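PDB 4P17: RabGAP/TBC protein from Chlamydomonas reinhardtii, which is of unknown function but carries an all-helical TBC domain, the fold that in related RabGAPs speeds GTP hydrolysis by Rab proteins in membrane traffic. Local coordinates for residues T116-D121 and A153-V158; F262-A267 and D300-T305. One frame throughout, in Å; residues are numbered along the deposited sequence.

Contact 1 of 2, residues T116-D121 and A153-V158; sequences THTFPD and AMNTIV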
ATOM      1  N   THR A 116       5.987  19.023  -1.701  1.00 17.63           N
ATOM      2  CA  THR A 116       5.632  20.012  -2.684  1.00 20.15           C
ATOM      3  C   THR A 116       5.304  19.337  -4.019  1.00 36.16           C
ATOM      4  O   THR A 116       5.019  20.011  -5.001  1.00 20.67           O
ATOM      5  CB  THR A 116       6.739  21.036  -2.859  1.00 28.93           C
ATOM      6  OG1 THR A 116       7.894  20.397  -3.413  1.00 19.14           O
ATOM      7  CG2 THR A 116       7.072  21.678  -1.489  1.00 14.84           C
ATOM      8  N   HIS A 117       5.313  18.008  -4.074  1.00 28.48           N
ATOM      9  CA  HIS A 117       4.888  17.366  -5.324  1.00 34.55           C
ATOM     10  C   HIS A 117       4.123  16.047  -5.129  1.00 37.94           C
ATOM     11  O   HIS A 117       3.649  15.432  -6.099  1.00 35.74           O
ATOM     12  CB  HIS A 117       6.109  17.184  -6.259  1.00 19.44           C
ATOM     13  CG  HIS A 117       7.291  16.516  -5.633  1.00 22.12           C
ATOM     14  ND1 HIS A 117       8.313  17.221  -5.036  1.00 28.48           N
ATOM     15  CD2 HIS A 117       7.644  15.210  -5.570  1.00 20.44           C
ATOM     16  CE1 HIS A 117       9.234  16.375  -4.606  1.00 30.81           C
ATOM     17  NE2 HIS A 117       8.852  15.150  -4.916  1.00 37.51           N
ATOM     18  N   THR A 118       3.961  15.637  -3.879  1.00 25.50           N
ATOM     19  CA  THR A 118       3.049  14.544  -3.565  1.00 25.35           C
ATOM     20  C   THR A 118       1.639  15.106  -3.341  1.00 27.41           C
ATOM     21  O   THR A 118       1.487  16.298  -3.067  1.00 33.43           O
ATOM     22  CB  THR A 118       3.491  13.785  -2.316  1.00 30.36           C
ATOM     23  OG1 THR A 118       3.601  14.708  -1.239  1.00 23.71           O
ATOM     24  CG2 THR A 118       4.846  13.103  -2.532  1.00 29.00           C
ATOM     25  N   PHE A 119       0.628  14.246  -3.445  1.00 22.90           N
ATOM     26  CA  PHE A 119      -0.790  14.631  -3.264  1.00 27.51           C
ATOM     27  C   PHE A 119      -1.145  16.042  -3.675  1.00 24.79           C
ATOM     28  O   PHE A 119      -1.610  16.838  -2.861  1.00 32.23           O
ATOM     29  CB  PHE A 119      -1.194  14.443  -1.813  1.00 39.03           C
ATOM     30  CG  PHE A 119      -1.010  13.063  -1.356  1.00 25.62           C
ATOM     31  CD1 PHE A 119      -1.666  12.047  -2.009  1.00 20.84           C
ATOM     32  CD2 PHE A 119      -0.135  12.760  -0.331  1.00 26.98           C
ATOM     33  CE1 PHE A 119      -1.502  10.763  -1.633  1.00 22.46           C
ATOM     34  CE2 PHE A 119       0.045  11.450   0.048  1.00 27.27           C
ATOM     35  CZ  PHE A 119      -0.662  10.453  -0.617  1.00 17.20           C
ATOM     36  N   PRO A 120      -0.940  16.357  -4.948  1.00 29.09           N
ATOM     37  CA  PRO A 120      -1.348  17.695  -5.370  1.00 30.66           C
ATOM     38  C   PRO A 120      -2.853  17.908  -5.195  1.00 29.05           C
ATOM     39  O   PRO A 120      -3.268  19.011  -4.854  1.00 25.66           O
ATOM     40  CB  PRO A 120      -0.954  17.731  -6.846  1.00 40.30           C
ATOM     41  CG  PRO A 120      -1.026  16.291  -7.283  1.00 42.46           C
ATOM     42  CD  PRO A 120      -0.577  15.491  -6.084  1.00 46.50           C
ATOM     43  N   ASP A 121      -3.658  16.865  -5.378  1.00 12.09           N
ATOM     44  CA  ASP A 121      -5.081  17.091  -5.529  1.00 18.06           C
ATOM     45  C   ASP A 121      -5.963  16.624  -4.378  1.00 21.35           C
ATOM     46  O   ASP A 121      -7.151  16.932  -4.374  1.00 16.05           O
ATOM     47  CB  ASP A 121      -5.558  16.428  -6.836  1.00 21.21           C
ATOM     48  N   ALA A 153       9.846   7.423  -0.435  1.00 11.69           N
ATOM     49  CA  ALA A 153       8.812   6.401  -0.487  1.00  7.93           C
ATOM     50  C   ALA A 153       7.831   6.520   0.678  1.00  9.41           C
ATOM     51  O   ALA A 153       6.644   6.317   0.528  1.00 12.79           O
ATOM     52  CB  ALA A 153       9.470   4.994  -0.485  1.00  7.17           C
ATOM     53  N   MET A 154       8.349   6.841   1.851  1.00 13.70           N
ATOM     54  CA  MET A 154       7.526   6.861   3.051  1.00 11.80           C
ATOM     55  C   MET A 154       6.528   8.026   3.032  1.00  9.19           C
ATOM     56  O   MET A 154       5.542   8.007   3.740  1.00  8.25           O
ATOM     57  CB  MET A 154       8.421   6.915   4.293  1.00 11.96           C
ATOM     58  CG  MET A 154       9.276   5.649   4.519  1.00 18.47           C
ATOM     59  SD  MET A 154      10.763   5.970   5.530  1.00 21.35           S
ATOM     60  CE  MET A 154      10.002   6.221   7.140  1.00 16.43           C
ATOM     61  N   ASN A 155       6.760   9.038   2.204  1.00  7.87           N
ATOM     62  CA  ASN A 155       5.855  10.188   2.192  1.00 10.58           C
ATOM     63  C   ASN A 155       4.461   9.781   1.751  1.00  7.76           C
ATOM     64  O   ASN A 155       3.493   9.966   2.483  1.00  7.65           O
ATOM     65  CB  ASN A 155       6.400  11.308   1.293  1.00 11.34           C
ATOM     66  CG  ASN A 155       5.725  12.637   1.554  1.00  8.89           C
ATOM     67  OD1 ASN A 155       4.556  12.836   1.210  1.00 29.88           O
ATOM     68  ND2 ASN A 155       6.466  13.564   2.106  1.00 14.31           N
ATOM     69  N   THR A 156       4.340   9.142   0.589  1.00  7.53           N
ATOM     70  CA  THR A 156       3.013   8.811   0.092  1.00  5.72           C
ATOM     71  C   THR A 156       2.401   7.637   0.885  1.00  4.91           C
ATOM     72  O   THR A 156       1.192   7.564   1.062  1.00  5.61           O
ATOM     73  CB  THR A 156       3.023   8.505  -1.449  1.00  8.34           C
ATOM     74  OG1 THR A 156       3.934   7.447  -1.744  1.00 13.06           O
ATOM     75  CG2 THR A 156       3.417   9.774  -2.253  1.00 10.32           C
ATOM     76  N   ILE A 157       3.228   6.741   1.411  1.00  8.11           N
ATOM     77  CA  ILE A 157       2.727   5.702   2.322  1.00  7.46           C
ATOM     78  C   ILE A 157       2.013   6.311   3.536  1.00  7.46           C
ATOM     79  O   ILE A 157       0.899   5.967   3.874  1.00  8.06           O
ATOM     80  CB  ILE A 157       3.881   4.792   2.797  1.00  5.41           C
ATOM     81  CG1 ILE A 157       4.433   3.996   1.607  1.00  6.63           C
ATOM     82  CG2 ILE A 157       3.395   3.801   3.866  1.00  3.56           C
ATOM     83  CD1 ILE A 157       5.638   3.167   1.916  1.00  6.63           C
ATOM     84  N   VAL A 158       2.653   7.252   4.210  1.00  7.99           N
ATOM     85  CA  VAL A 158       2.048   7.790   5.400  1.00  1.82           C
ATOM     86  C   VAL A 158       0.842   8.647   5.045  1.00  4.59           C
ATOM     87  O   VAL A 158      -0.125   8.718   5.815  1.00  6.87           O
ATOM     88  CB  VAL A 158       3.067   8.596   6.223  1.00  5.97           C
ATOM     89  CG1 VAL A 158       2.343   9.447   7.290  1.00 12.17           C
ATOM     90  CG2 VAL A 158       4.041   7.668   6.828  1.00  4.41           C
TER
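Thr118 and Phe119 bring the loop that follows helix 108-114 against the first turns of helix 153-164, with the CB of Thr118 pointing toward the helix. This branch point lies 3.8 Å from Asn155 OD1 and 4.0 Å from CG2 of Thr156. From there the two branches divide the work. OG1 sits between the backbone N and the carbonyl carbon (chi1 56°), which turns it to Asn155, and its distance to Asn155 OD1 is 3.2 Å. The carbonyl oxygen of Asp114 hydrogen-bonds the same hydroxyl, so its single proton has two oxygens within reach. CG2, anti to the carbonyl carbon, meets CG2 of Thr156 at 3.6 Å, methyl against methyl. Thr156 has the same rotamer; its hydroxyl is hydrogen-bonded to that of Ser238, leaving its methyl for the loop. A small residue with one polar and one apolar branch suits both positions.

Asn155 has CG anti to its backbone N (chi1 -164°), which swings the amide toward the loop; while OD1 faces Thr118, ND2 is bonded to Tyr150 OH. Phe119 presents its ring edge to the helix backbone, with CZ 3.8 Å from Thr156 O and that oxygen in the ring plane. The slightly positive C-H edge suits a carbonyl oxygen. Arg131, through NH2, hydrogen-bonds the carbonyl oxygens of both Thr118 and Phe119 and so holds the loop backbone.

Helix 108-114 and this loop align with the IxxDxxR motif of TBC domains, but His117 stands where the arginine finger is expected; Tyr150 begins the part aligned with YxQ, again without the glutamine. Mixed polar and apolar chemistry thus joins two elements that carry the fingers in active relatives, though canonical dual-finger catalysis is doubtful here.

Contact 2 of 2, residues F262-A267 and D300-T305; sequences FRVALA and DVLMAT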
ATOM      1  N   PHE A 262       5.036  -9.112  -4.327  1.00  6.67           N
ATOM      2  CA  PHE A 262       5.319  -9.682  -5.636  1.00  6.79           C
ATOM      3  C   PHE A 262       4.072 -10.412  -6.154  1.00  7.20           C
ATOM      4  O   PHE A 262       3.896 -10.514  -7.363  1.00  5.59           O
ATOM      5  CB  PHE A 262       6.575 -10.586  -5.638  1.00  6.88           C
ATOM      6  CG  PHE A 262       6.499 -11.837  -4.769  1.00  8.82           C
ATOM      7  CD1 PHE A 262       5.711 -12.919  -5.137  1.00 10.61           C
ATOM      8  CD2 PHE A 262       7.295 -11.956  -3.624  1.00 15.02           C
ATOM      9  CE1 PHE A 262       5.684 -14.074  -4.368  1.00 13.56           C
ATOM     10  CE2 PHE A 262       7.272 -13.106  -2.854  1.00 11.35           C
ATOM     11  CZ  PHE A 262       6.490 -14.171  -3.224  1.00 13.80           C
ATOM     12  N   ARG A 263       3.179 -10.869  -5.278  1.00  3.97           N
ATOM     13  CA  ARG A 263       1.992 -11.563  -5.792  1.00  5.07           C
ATOM     14  C   ARG A 263       1.088 -10.576  -6.500  1.00  5.65           C
ATOM     15  O   ARG A 263       0.488 -10.891  -7.541  1.00  5.95           O
ATOM     16  CB  ARG A 263       1.257 -12.302  -4.682  1.00  9.91           C
ATOM     17  CG  ARG A 263       2.047 -13.523  -4.288  1.00 12.16           C
ATOM     18  CD  ARG A 263       1.638 -14.264  -3.027  1.00 14.90           C
ATOM     19  NE  ARG A 263       2.475 -15.467  -2.921  1.00 22.21           N
ATOM     20  CZ  ARG A 263       2.620 -16.229  -1.837  1.00 20.09           C
ATOM     21  NH1 ARG A 263       2.003 -15.948  -0.706  1.00 18.41           N
ATOM     22  NH2 ARG A 263       3.406 -17.284  -1.890  1.00 17.95           N
ATOM     23  N   VAL A 264       0.984  -9.372  -5.956  1.00  6.21           N
ATOM     24  CA  VAL A 264       0.134  -8.366  -6.585  1.00  4.98           C
ATOM     25  C   VAL A 264       0.843  -7.823  -7.861  1.00  5.33           C
ATOM     26  O   VAL A 264       0.222  -7.542  -8.877  1.00  8.16           O
ATOM     27  CB  VAL A 264      -0.209  -7.242  -5.597  1.00  6.33           C
ATOM     28  CG1 VAL A 264      -0.927  -6.085  -6.298  1.00  6.10           C
ATOM     29  CG2 VAL A 264      -1.100  -7.796  -4.520  1.00  4.29           C
ATOM     30  N   ALA A 265       2.143  -7.652  -7.784  1.00  5.10           N
ATOM     31  CA  ALA A 265       2.902  -7.194  -8.936  1.00  5.33           C
ATOM     32  C   ALA A 265       2.730  -8.156 -10.115  1.00  6.91           C
ATOM     33  O   ALA A 265       2.486  -7.722 -11.255  1.00  5.65           O
ATOM     34  CB  ALA A 265       4.337  -7.054  -8.548  1.00  5.15           C
ATOM     35  N   LEU A 266       2.830  -9.456  -9.849  1.00  7.14           N
ATOM     36  CA  LEU A 266       2.663 -10.454 -10.912  1.00  7.33           C
ATOM     37  C   LEU A 266       1.245 -10.365 -11.466  1.00 10.21           C
ATOM     38  O   LEU A 266       1.047 -10.441 -12.683  1.00  6.99           O
ATOM     39  CB  LEU A 266       2.922 -11.885 -10.412  1.00  7.11           C
ATOM     40  CG  LEU A 266       2.747 -12.885 -11.558  1.00  9.81           C
ATOM     41  CD1 LEU A 266       3.921 -12.746 -12.541  1.00 10.47           C
ATOM     42  CD2 LEU A 266       2.610 -14.267 -11.055  1.00 26.05           C
ATOM     43  N   ALA A 267       0.265 -10.197 -10.572  1.00  9.51           N
ATOM     44  CA  ALA A 267      -1.130 -10.124 -11.003  1.00  6.33           C
ATOM     45  C   ALA A 267      -1.330  -8.939 -11.947  1.00  6.35           C
ATOM     46  O   ALA A 267      -2.045  -9.045 -12.931  1.00  6.71           O
ATOM     47  CB  ALA A 267      -2.067 -10.025  -9.802  1.00  7.13           C
ATOM     48  N   ASP A 300     -11.223  -6.073  -6.834  1.00  8.23           N
ATOM     49  CA  ASP A 300     -11.607  -7.446  -6.586  1.00  7.92           C
ATOM     50  C   ASP A 300     -10.811  -8.393  -7.485  1.00  9.45           C
ATOM     51  O   ASP A 300     -10.248  -9.408  -7.033  1.00  6.24           O
ATOM     52  CB  ASP A 300     -13.103  -7.673  -6.837  1.00 15.38           C
ATOM     53  CG  ASP A 300     -14.010  -7.132  -5.745  1.00 17.04           C
ATOM     54  OD1 ASP A 300     -13.565  -6.895  -4.595  1.00 16.28           O
ATOM     55  OD2 ASP A 300     -15.220  -7.014  -6.047  1.00  6.61           O
ATOM     56  N   VAL A 301     -10.766  -8.062  -8.769  1.00  8.31           N
ATOM     57  CA  VAL A 301     -10.062  -8.900  -9.726  1.00  4.95           C
ATOM     58  C   VAL A 301      -8.560  -8.859  -9.472  1.00  9.08           C
ATOM     59  O   VAL A 301      -7.867  -9.883  -9.641  1.00  6.45           O
ATOM     60  CB  VAL A 301     -10.385  -8.465 -11.141  1.00 11.19           C
ATOM     61  CG1 VAL A 301      -9.505  -9.192 -12.159  1.00 14.39           C
ATOM     62  CG2 VAL A 301     -11.869  -8.697 -11.388  1.00 10.66           C
ATOM     63  N   LEU A 302      -8.037  -7.709  -9.073  1.00  6.87           N
ATOM     64  CA  LEU A 302      -6.602  -7.662  -8.766  1.00  8.19           C
ATOM     65  C   LEU A 302      -6.257  -8.665  -7.675  1.00  3.15           C
ATOM     66  O   LEU A 302      -5.263  -9.400  -7.780  1.00  6.27           O
ATOM     67  CB  LEU A 302      -6.145  -6.261  -8.326  1.00  7.99           C
ATOM     68  CG  LEU A 302      -4.626  -6.192  -8.049  1.00  9.91           C
ATOM     69  CD1 LEU A 302      -3.786  -6.533  -9.294  1.00  3.49           C
ATOM     70  CD2 LEU A 302      -4.258  -4.796  -7.535  1.00  7.51           C
ATOM     71  N   MET A 303      -6.994  -8.662  -6.575  1.00  5.55           N
ATOM     72  CA  MET A 303      -6.579  -9.517  -5.462  1.00  9.12           C
ATOM     73  C   MET A 303      -6.878 -10.989  -5.782  1.00 10.97           C
ATOM     74  O   MET A 303      -6.103 -11.891  -5.464  1.00  8.08           O
ATOM     75  CB  MET A 303      -7.260  -9.112  -4.175  1.00 11.72           C
ATOM     76  CG  MET A 303      -6.929  -7.694  -3.738  1.00  8.14           C
ATOM     77  SD  MET A 303      -5.163  -7.335  -3.776  1.00  7.97           S
ATOM     78  CE  MET A 303      -4.453  -8.336  -2.457  1.00 10.41           C
ATOM     79  N   ALA A 304      -8.026 -11.242  -6.391  1.00  9.42           N
ATOM     80  CA  ALA A 304      -8.352 -12.603  -6.744  1.00  5.34           C
ATOM     81  C   ALA A 304      -7.292 -13.153  -7.721  1.00  7.81           C
ATOM     82  O   ALA A 304      -6.880 -14.330  -7.652  1.00  8.68           O
ATOM     83  CB  ALA A 304      -9.728 -12.661  -7.343  1.00  9.66           C
ATOM     84  N   THR A 305      -6.814 -12.298  -8.613  1.00  6.94           N
ATOM     85  CA  THR A 305      -5.791 -12.750  -9.553  1.00  9.86           C
ATOM     86  C   THR A 305      -4.480 -12.998  -8.794  1.00  7.93           C
ATOM     87  O   THR A 305      -3.814 -14.000  -9.028  1.00  7.08           O
ATOM     88  CB  THR A 305      -5.584 -11.762 -10.715  1.00  7.19           C
ATOM     89  OG1 THR A 305      -6.826 -11.603 -11.419  1.00 11.00           O
ATOM     90  CG2 THR A 305      -4.523 -12.270 -11.681  1.00 12.25           C
TER
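Helices 259-271 and 299-306 of the all-helical TBC fold pass each other steeply, their segments 262-267 and 300-305 running at 115° between N-to-C directions with the axes 8.7 Å apart. The backbones come nearest at Ala267 and Thr305, whose CA atoms are 5.5 Å from each other. A small residue suits that place: the methyl of Ala267 points at the partner helix, and a single carbon lets the two chains approach this far. CB of Ala267 touches both the methyl CG2 of Thr305 and the carbonyl oxygen of Leu302.

One turn earlier, Val264 spreads its two methyls over two neighbours. CG1, anti to the backbone N (chi1 172°), packs on CD2 of Leu302 at 3.8 Å, the two side chains crossing at about a right angle, while CG2 meets CE of Met303. Met303 leaves its helix pointing away from the contact, yet a chain bent at both chi2 and chi3 curls its thioether end back to Val264, and the flexibility of methionine suits this folded-back path. Leu302 likewise divides its two methyls, CD2 to Val264 CG1 and CD1 to Ala267 CB, and beyond this contact the residue also meets Met268, Ile271 and Leu241.

No hydrogen bond joins the two segments; the hydroxyl of Thr305 is satisfied within its own helix. Thr305 OG1 turns back and donates to Val301 O at 2.7 Å; the hydroxyl lies above the carbonyl plane, 32° out of it, and the same oxygen also accepts the backbone N-H of Thr305.

In the fold
From the N terminus, the chain leaves helix 108-114 through the 116-121 loop, traverses helix 128-144 and returns on helix 153-164, where contact 1 closes a loop of 31 intervening residues. It then runs on through helices 169-183 to 243-256 before helix 259-271 opens contact 2, which closes through helices 273-277 and 282-294 at helix 299-306. The two closures follow in series, neither enclosing nor crossing the other. Contact 1 ties a non-helical loop to a helix, whereas contact 2 joins two helices near the C terminus. They lie on opposite sides of the chain's centre, their centres about 24 Å apart, and do not touch.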